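Local coordinates for conjugal transfer protein TRWB (Escherichia coli, PDB 1E9R) that couples DNA processing to transport in bacterial conjugation, as a ring-forming, membrane-anchored protein resembling ring helicases and F1-ATPase that probably drives DNA transfer with ATP, at the interface of chains A and B. Sequence-based numbering; all coordinates share one arbitrary frame. Chains: chain A/B, Conjugal transfer protein TRWB.

Contact 1: the interface of chains A and B. Residues chain A 317, 319-320, 349, 352; chain B 328-329, 331-332.
A:Ser317, A:Ser319 and A:Asp349 meet one helix of the neighbouring subunit, B 327-334, through B:Lys328, B:Gln331 and B:Thr332. The direct hydrogen bonds include two centred on hydroxyls and one from an amide to a carboxylate. At the first, A:Ser317 OG and B:Thr332 OG1 lie 2.8 Å apart, with the donor not settled by the coordinates. A:Ser317 OG also accepts the backbone N-H of A:Gln320 at the start of helix 318-325, which helps fix this hydroxyl. At the second, A:Ser319 OG donates to the main-chain oxygen of B:Lys328 over 2.7 Å. The approach is strongly bent, at a C=O...donor angle of 104°, and B:Thr332 OG1 reaches the same oxygen from the same face of the carbonyl plane. That oxygen therefore takes one hydroxyl from each subunit. A:Ser319 OG also points weakly at B:Gln331 OE1.

The third link runs from the side-chain amide nitrogen, B:Gln331 NE2, to A:Asp349 OD1 at 2.9 Å. It uses the syn lone pair of the carboxylate oxygen, while the amide and carboxylate planes stand 80° apart. With CG anti to the backbone N (chi1 -179°) and the chain extended beyond it, B:Gln331 stretches far enough to reach across. The other carboxylate oxygen is engaged within chain A: A:Thr352 OG1 donates to A:Asp349 OD2 from above the carboxylate plane. This second-shell bond is likely to steady the acid for its partner.

Apolar packing is modest. A:Ser319 CB sits 3.6 Å from B:Gln331 CD, and the methyl B:Thr332 CG2 rests against A:Ser317 CB at 3.7 Å. Most of the close contacts across are polar; the patch lies at a subunit boundary of the six-subunit assembly.

A water extends the amide link: B:Gln331 NE2 lies 2.8 Å from water 1, whose oxygen also contacts the hydroxyl A:Thr352 OG1 at 2.9 Å.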
loop_
_atom_site.group_PDB
_atom_site.type_symbol
_atom_site.label_atom_id
_atom_site.label_comp_id
_atom_site.label_asym_id
_atom_site.label_seq_id
_atom_site.Cartn_x
_atom_site.Cartn_y
_atom_site.Cartn_z
ATOM N N SER A 317 -13.283 2.546 -18.908
ATOM C CA SER A 317 -12.521 2.947 -17.736
ATOM C C SER A 317 -11.302 2.071 -17.527
ATOM O O SER A 317 -11.425 0.871 -17.307
ATOM C CB SER A 317 -13.393 2.896 -16.480
ATOM O OG SER A 317 -12.645 3.272 -15.334
ATOM N N SER A 319 -9.446 2.404 -15.072
ATOM C CA SER A 319 -9.520 2.199 -13.645
ATOM C C SER A 319 -10.331 0.943 -13.309
ATOM O O SER A 319 -10.002 0.214 -12.366
ATOM C CB SER A 319 -10.165 3.428 -13.024
ATOM O OG SER A 319 -10.444 3.214 -11.668
ATOM N N GLN A 320 -11.389 0.695 -14.083
ATOM C CA GLN A 320 -12.247 -0.468 -13.882
ATOM C C GLN A 320 -11.514 -1.746 -14.282
ATOM O O GLN A 320 -11.687 -2.788 -13.663
ATOM C CB GLN A 320 -13.518 -0.339 -14.711
ATOM C CG GLN A 320 -14.643 -1.263 -14.269
ATOM C CD GLN A 320 -15.806 -1.298 -15.255
ATOM O OE1 GLN A 320 -15.975 -0.391 -16.082
ATOM N NE2 GLN A 320 -16.620 -2.341 -15.166
ATOM N N ASP A 349 -12.861 13.170 -14.968
ATOM C CA ASP A 349 -11.818 12.176 -14.801
ATOM C C ASP A 349 -10.492 12.657 -15.372
ATOM O O ASP A 349 -9.983 12.093 -16.342
ATOM C CB ASP A 349 -12.258 10.878 -15.489
ATOM C CG ASP A 349 -11.374 9.700 -15.137
ATOM O OD1 ASP A 349 -10.503 9.837 -14.246
ATOM O OD2 ASP A 349 -11.567 8.631 -15.749
ATOM N N THR A 352 -7.628 10.111 -16.075
ATOM C CA THR A 352 -7.691 9.358 -17.314
ATOM C C THR A 352 -7.275 10.216 -18.502
ATOM O O THR A 352 -6.609 9.727 -19.419
ATOM C CB THR A 352 -9.097 8.797 -17.551
ATOM O OG1 THR A 352 -9.330 7.723 -16.634
ATOM C CG2 THR A 352 -9.230 8.265 -18.959
ATOM N N LYS B 328 -10.699 2.881 -7.169
ATOM C CA LYS B 328 -10.882 2.552 -8.581
ATOM C C LYS B 328 -12.310 2.740 -9.048
ATOM O O LYS B 328 -12.586 3.477 -9.992
ATOM C CB LYS B 328 -10.466 1.100 -8.868
ATOM C CG LYS B 328 -9.000 0.773 -8.621
ATOM C CD LYS B 328 -8.095 1.587 -9.510
ATOM C CE LYS B 328 -6.647 1.198 -9.314
ATOM N NZ LYS B 328 -5.761 2.074 -10.125
ATOM N N GLU B 329 -13.222 2.060 -8.377
ATOM C CA GLU B 329 -14.617 2.113 -8.747
ATOM C C GLU B 329 -15.227 3.504 -8.598
ATOM O O GLU B 329 -16.130 3.875 -9.346
ATOM C CB GLU B 329 -15.365 1.082 -7.920
ATOM C CG GLU B 329 -16.779 0.849 -8.362
ATOM C CD GLU B 329 -17.321 -0.486 -7.880
ATOM O OE1 GLU B 329 -16.516 -1.346 -7.434
ATOM O OE2 GLU B 329 -18.556 -0.670 -7.964
ATOM N N GLN B 331 -13.638 6.300 -9.136
ATOM C CA GLN B 331 -13.173 7.080 -10.269
ATOM C C GLN B 331 -14.055 6.774 -11.468
ATOM O O GLN B 331 -14.513 7.679 -12.169
ATOM C CB GLN B 331 -11.742 6.709 -10.599
ATOM C CG GLN B 331 -11.157 7.473 -11.757
ATOM C CD GLN B 331 -9.785 6.943 -12.120
ATOM O OE1 GLN B 331 -9.190 6.174 -11.357
ATOM N NE2 GLN B 331 -9.270 7.349 -13.280
ATOM N N THR B 332 -14.286 5.484 -11.696
ATOM C CA THR B 332 -15.108 5.035 -12.801
ATOM C C THR B 332 -16.505 5.616 -12.683
ATOM O O THR B 332 -17.126 5.973 -13.691
ATOM C CB THR B 332 -15.222 3.520 -12.808
ATOM O OG1 THR B 332 -13.909 2.956 -12.888
ATOM C CG2 THR B 332 -16.082 3.058 -13.990
HETATM O O HOH W 1 -7.176 6.809 -14.986
#

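Contact 2: the interface of chains A and B. Residues chain A 181, 204, 208; chain B 198-200, 202-203.
The phenyl ring of A:Phe181 presents one face to the main chain of B:Gly199, whose carbonyl carbon C lies 4.0 Å above the ring plane, displaced toward the rim. The carbonyl oxygen comes nearer to the ring carbons, with B:Gly199 O 3.4 Å from A:Phe181 CD2. At the ring edge, in plane, is A:Ser204 O, contributed by helix 201-217 of the same subunit. Farther round, A:Phe181 CZ approaches the methylene B:Ser200 CB. Cut back to an alanine here, the side chain would probably leave the B:Gly199 backbone without its aromatic cover and open a gap beside B:Ser200.

Beside the ring, A:Thr208 supplies both polar and apolar contacts. A:Thr208 OG1 and B:Ser200 OG form a hydrogen bond modelled at a very short 2.4 Å, donor not decided; the exact length should carry little weight. Within chain A, A:Thr208 OG1 donates to A:Ser204 O at 3.0 Å, from above the carbonyl plane. The same main-chain oxygen therefore serves the threonine hydroxyl and borders the phenyl rim. On the partner side, B:Ser200 OG lies between the backbone N and carbonyl carbon (chi1 66°). There it accepts the backbone N-H of B:Ala203 (B:Ser200 OG to B:Ala203 N 3.2 Å, 162° at the hydrogen), in the manner of a helix N-cap.

With OG1 anti to the carbonyl carbon (chi1 -61°), the threonine methyl faces the first turn of the partner helix. A:Thr208 CG2 lies 3.6 Å from B:Glu202 CG and 3.8 Å from B:Ala203 CA. Alongside, A:Ser204 CB and B:Ser200 CB are 3.9 Å apart.

In the fold, this is a subunit-subunit patch of the hexameric assembly: the start of helix A 181-188 and one side of helix A 201-217 meet loop B 198-200 and the N-terminal turn of helix B 201-217.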
loop_
_atom_site.group_PDB
_atom_site.type_symbol
_atom_site.label_atom_id
_atom_site.label_comp_id
_atom_site.label_asym_id
_atom_site.label_seq_id
_atom_site.Cartn_x
_atom_site.Cartn_y
_atom_site.Cartn_z
ATOM N N PHE A 181 -22.932 -32.619 1.726
ATOM C CA PHE A 181 -21.485 -32.691 1.808
ATOM C C PHE A 181 -21.003 -34.132 1.696
ATOM O O PHE A 181 -20.119 -34.448 0.901
ATOM C CB PHE A 181 -21.038 -32.114 3.143
ATOM C CG PHE A 181 -19.773 -31.328 3.072
ATOM C CD1 PHE A 181 -19.716 -30.159 2.320
ATOM C CD2 PHE A 181 -18.650 -31.728 3.786
ATOM C CE1 PHE A 181 -18.557 -29.394 2.287
ATOM C CE2 PHE A 181 -17.487 -30.972 3.761
ATOM C CZ PHE A 181 -17.438 -29.801 3.010
ATOM N N SER A 204 -12.087 -29.594 4.393
ATOM C CA SER A 204 -13.519 -29.382 4.348
ATOM C C SER A 204 -13.801 -27.943 3.951
ATOM O O SER A 204 -14.745 -27.668 3.215
ATOM C CB SER A 204 -14.130 -29.664 5.713
ATOM O OG SER A 204 -13.972 -31.028 6.031
ATOM N N THR A 208 -16.036 -26.564 0.835
ATOM C CA THR A 208 -17.096 -25.582 1.027
ATOM C C THR A 208 -16.866 -24.397 0.098
ATOM O O THR A 208 -17.809 -23.899 -0.530
ATOM C CB THR A 208 -17.120 -25.077 2.465
ATOM O OG1 THR A 208 -17.373 -26.176 3.346
ATOM C CG2 THR A 208 -18.195 -24.012 2.631
ATOM N N ALA B 198 -24.318 -25.881 4.972
ATOM C CA ALA B 198 -24.157 -26.991 5.907
ATOM C C ALA B 198 -23.030 -27.938 5.516
ATOM O O ALA B 198 -22.598 -27.968 4.359
ATOM C CB ALA B 198 -25.472 -27.758 6.014
ATOM N N GLY B 199 -22.537 -28.692 6.496
ATOM C CA GLY B 199 -21.490 -29.656 6.215
ATOM C C GLY B 199 -20.094 -29.411 6.750
ATOM O O GLY B 199 -19.294 -30.343 6.826
ATOM N N SER B 200 -19.766 -28.172 7.097
ATOM C CA SER B 200 -18.435 -27.883 7.628
ATOM C C SER B 200 -18.490 -26.610 8.438
ATOM O O SER B 200 -19.498 -25.901 8.413
ATOM C CB SER B 200 -17.421 -27.721 6.498
ATOM O OG SER B 200 -17.717 -26.575 5.723
ATOM N N GLU B 202 -16.790 -24.035 7.896
ATOM C CA GLU B 202 -16.769 -22.963 6.907
ATOM C C GLU B 202 -18.189 -22.613 6.443
ATOM O O GLU B 202 -18.568 -21.438 6.351
ATOM C CB GLU B 202 -15.917 -23.373 5.710
ATOM C CG GLU B 202 -15.818 -22.293 4.657
ATOM C CD GLU B 202 -15.169 -21.020 5.174
ATOM O OE1 GLU B 202 -14.530 -21.055 6.251
ATOM O OE2 GLU B 202 -15.292 -19.980 4.493
ATOM N N ALA B 203 -18.972 -23.644 6.157
ATOM C CA ALA B 203 -20.347 -23.454 5.734
ATOM C C ALA B 203 -21.164 -22.774 6.842
ATOM O O ALA B 203 -21.971 -21.888 6.567
ATOM C CB ALA B 203 -20.962 -24.805 5.366
#

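Contact 1 and contact 2 belong to the same A-B interface, with their C-alpha centres about 38 Å apart, and they share no residues. Contact 1 joins helices 318-325 and 350-360 of A, with loop residues A:Ser317 and A:Asp349, to helix 327-334 of B. Contact 2 sets helix 181-188 of A against loop 198-200 of B, and helix 201-217 serves with its side in A but its N-terminal turn in B. Neither patch pairs matching residue sets, in keeping with the inexact two-fold. Such head-to-tail pairing suits the six-subunit assembly, and two spaced anchor points would probably limit rocking between neighbours.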